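Local coordinates for protein periplasmic beta-glucosidase (Pseudomonas aeruginosa, PDB 6R5O) that probably hydrolyses terminal, non-reducing beta-D-glucosyl residues with release of beta-D-glucose, as a periplasmic glycosyl hydrolase family 3 enzyme, at residues L657-P662 / F714-G719. The protein carries 1 engineered substitution. Sequence-based numbering, arbitrary orientation.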
loop_
_atom_site.group_PDB
_atom_site.type_symbol
_atom_site.label_atom_id
_atom_site.label_comp_id
_atom_site.label_asym_id
_atom_site.label_seq_id
_atom_site.Cartn_x
_atom_site.Cartn_y
_atom_site.Cartn_z
ATOM N N LEU A 657 19.473 -17.052 11.159
ATOM C CA LEU A 657 19.685 -17.868 9.936
ATOM C C LEU A 657 18.683 -17.431 8.870
ATOM O O LEU A 657 17.458 -17.604 9.100
ATOM C CB LEU A 657 19.480 -19.348 10.264
ATOM C CG LEU A 657 19.571 -20.293 9.068
ATOM C CD1 LEU A 657 21.015 -20.748 8.837
ATOM C CD2 LEU A 657 18.624 -21.473 9.254
ATOM N N TYR A 658 19.199 -16.914 7.752
ATOM C CA TYR A 658 18.408 -16.464 6.583
ATOM C C TYR A 658 18.717 -17.376 5.401
ATOM O O TYR A 658 19.892 -17.788 5.255
ATOM C CB TYR A 658 18.688 -14.991 6.281
ATOM C CG TYR A 658 18.230 -14.058 7.372
ATOM C CD1 TYR A 658 16.889 -13.720 7.517
ATOM C CD2 TYR A 658 19.136 -13.527 8.280
ATOM C CE1 TYR A 658 16.466 -12.862 8.520
ATOM C CE2 TYR A 658 18.724 -12.676 9.296
ATOM C CZ TYR A 658 17.383 -12.348 9.424
ATOM O OH TYR A 658 16.973 -11.515 10.434
ATOM N N LEU A 659 17.673 -17.697 4.628
ATOM C CA LEU A 659 17.743 -18.520 3.390
ATOM C C LEU A 659 17.302 -17.685 2.185
ATOM O O LEU A 659 16.367 -16.867 2.333
ATOM C CB LEU A 659 16.852 -19.759 3.549
ATOM C CG LEU A 659 17.608 -21.035 3.921
ATOM C CD1 LEU A 659 16.649 -22.154 4.304
ATOM C CD2 LEU A 659 18.522 -21.484 2.786
ATOM N N GLN A 660 17.943 -17.900 1.040
ATOM C CA GLN A 660 17.489 -17.370 -0.272
ATOM C C GLN A 660 17.485 -18.493 -1.319
ATOM O O GLN A 660 18.497 -19.241 -1.390
ATOM C CB GLN A 660 18.370 -16.213 -0.762
ATOM C CG GLN A 660 17.710 -15.427 -1.889
ATOM C CD GLN A 660 18.625 -14.493 -2.633
ATOM O OE1 GLN A 660 19.826 -14.407 -2.370
ATOM N NE2 GLN A 660 18.043 -13.782 -3.584
ATOM N N ASP A 661 16.395 -18.564 -2.097
ATOM C CA ASP A 661 16.211 -19.423 -3.300
ATOM C C ASP A 661 16.379 -18.539 -4.538
ATOM O O ASP A 661 15.418 -17.955 -5.037
ATOM C CB ASP A 661 14.847 -20.120 -3.233
ATOM C CG ASP A 661 14.580 -21.169 -4.298
ATOM O OD1 ASP A 661 15.522 -21.481 -5.070
ATOM O OD2 ASP A 661 13.416 -21.684 -4.331
ATOM N N PRO A 662 17.613 -18.388 -5.064
ATOM C CA PRO A 662 17.894 -17.396 -6.100
ATOM C C PRO A 662 17.332 -17.705 -7.498
ATOM O O PRO A 662 17.294 -16.807 -8.302
ATOM C CB PRO A 662 19.437 -17.359 -6.141
ATOM C CG PRO A 662 19.877 -18.719 -5.668
ATOM C CD PRO A 662 18.804 -19.169 -4.700
ATOM N N PHE A 714 20.688 -23.044 -3.145
ATOM C CA PHE A 714 20.128 -22.250 -2.025
ATOM C C PHE A 714 21.267 -21.480 -1.340
ATOM O O PHE A 714 22.429 -21.980 -1.273
ATOM C CB PHE A 714 19.393 -23.143 -1.036
ATOM C CG PHE A 714 18.033 -23.603 -1.490
ATOM C CD1 PHE A 714 17.890 -24.780 -2.203
ATOM C CD2 PHE A 714 16.890 -22.878 -1.184
ATOM C CE1 PHE A 714 16.634 -25.237 -2.580
ATOM C CE2 PHE A 714 15.636 -23.319 -1.586
ATOM C CZ PHE A 714 15.505 -24.509 -2.272
ATOM N N LYS A 715 20.935 -20.283 -0.843
ATOM C CA LYS A 715 21.884 -19.361 -0.171
ATOM C C LYS A 715 21.543 -19.318 1.326
ATOM O O LYS A 715 20.364 -19.009 1.669
ATOM C CB LYS A 715 21.814 -17.990 -0.856
ATOM C CG LYS A 715 23.143 -17.454 -1.371
ATOM C CD LYS A 715 22.990 -16.348 -2.394
ATOM C CE LYS A 715 24.235 -15.493 -2.529
ATOM N NZ LYS A 715 25.474 -16.306 -2.439
ATOM N N VAL A 716 22.534 -19.629 2.171
ATOM C CA VAL A 716 22.403 -19.690 3.656
ATOM C C VAL A 716 23.210 -18.528 4.249
ATOM O O VAL A 716 24.434 -18.475 4.003
ATOM C CB VAL A 716 22.867 -21.057 4.202
ATOM C CG1 VAL A 716 22.787 -21.143 5.717
ATOM C CG2 VAL A 716 22.084 -22.201 3.591
ATOM N N PHE A 717 22.528 -17.635 4.979
ATOM C CA PHE A 717 23.076 -16.402 5.600
ATOM C C PHE A 717 22.969 -16.503 7.125
ATOM O O PHE A 717 21.847 -16.736 7.626
ATOM C CB PHE A 717 22.269 -15.173 5.179
ATOM C CG PHE A 717 22.440 -14.702 3.756
ATOM C CD1 PHE A 717 21.617 -15.183 2.746
ATOM C CD2 PHE A 717 23.364 -13.711 3.450
ATOM C CE1 PHE A 717 21.761 -14.726 1.446
ATOM C CE2 PHE A 717 23.508 -13.256 2.149
ATOM C CZ PHE A 717 22.705 -13.764 1.152
ATOM N N VAL A 718 24.078 -16.302 7.839
ATOM C CA VAL A 718 24.084 -16.217 9.330
ATOM C C VAL A 718 24.760 -14.906 9.751
ATOM O O VAL A 718 25.900 -14.631 9.314
ATOM C CB VAL A 718 24.737 -17.441 10.001
ATOM C CG1 VAL A 718 24.525 -17.403 11.507
ATOM C CG2 VAL A 718 24.210 -18.755 9.433
ATOM N N GLY A 719 24.054 -14.132 10.571
ATOM C CA GLY A 719 24.509 -12.839 11.100
ATOM C C GLY A 719 23.612 -12.385 12.240
ATOM O O GLY A 719 22.582 -13.068 12.508
#
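Y658 and F717, like Q660 and K715, form antiparallel hydrogen-bonded pairs in a sheet of the fibronectin type III-like domain, where strands 651-660 and 712-719 are antiparallel neighbours. Four backbone hydrogen bonds join them; the one from Y658 N to F717 O is 2.7 Å long and nearly straight (178°), with the donor in the carbonyl plane. L657, L659, V716 and V718 lie on the apolar face. With chi1 of L657 near 180° (176°) and chi2 close to a right angle, CD1 of L657 reaches V716 CG1 at 3.6 Å and V718 CG2 at 3.8 Å. L659 instead lies alongside V716, with L659 CD2 3.7 Å from V716 CG2. L693 of strand 688-693, outside this sheet, covers L657, L659 and V716. On the other face, Q660 and K715 run side by side, K715 CD lying 3.7 Å from Q660 OE1, and K671 makes a cation-pi contact with F717. D661 turns its carboxylate over the F714 ring, the two planes 28° apart. D661 belongs to the magnesium site together with V663, and its OD2 forms a salt bridge with R668. D661 CG sits 3.6 Å from F714 CE2, while D661 OD1 is above one ring face, offset toward the rim.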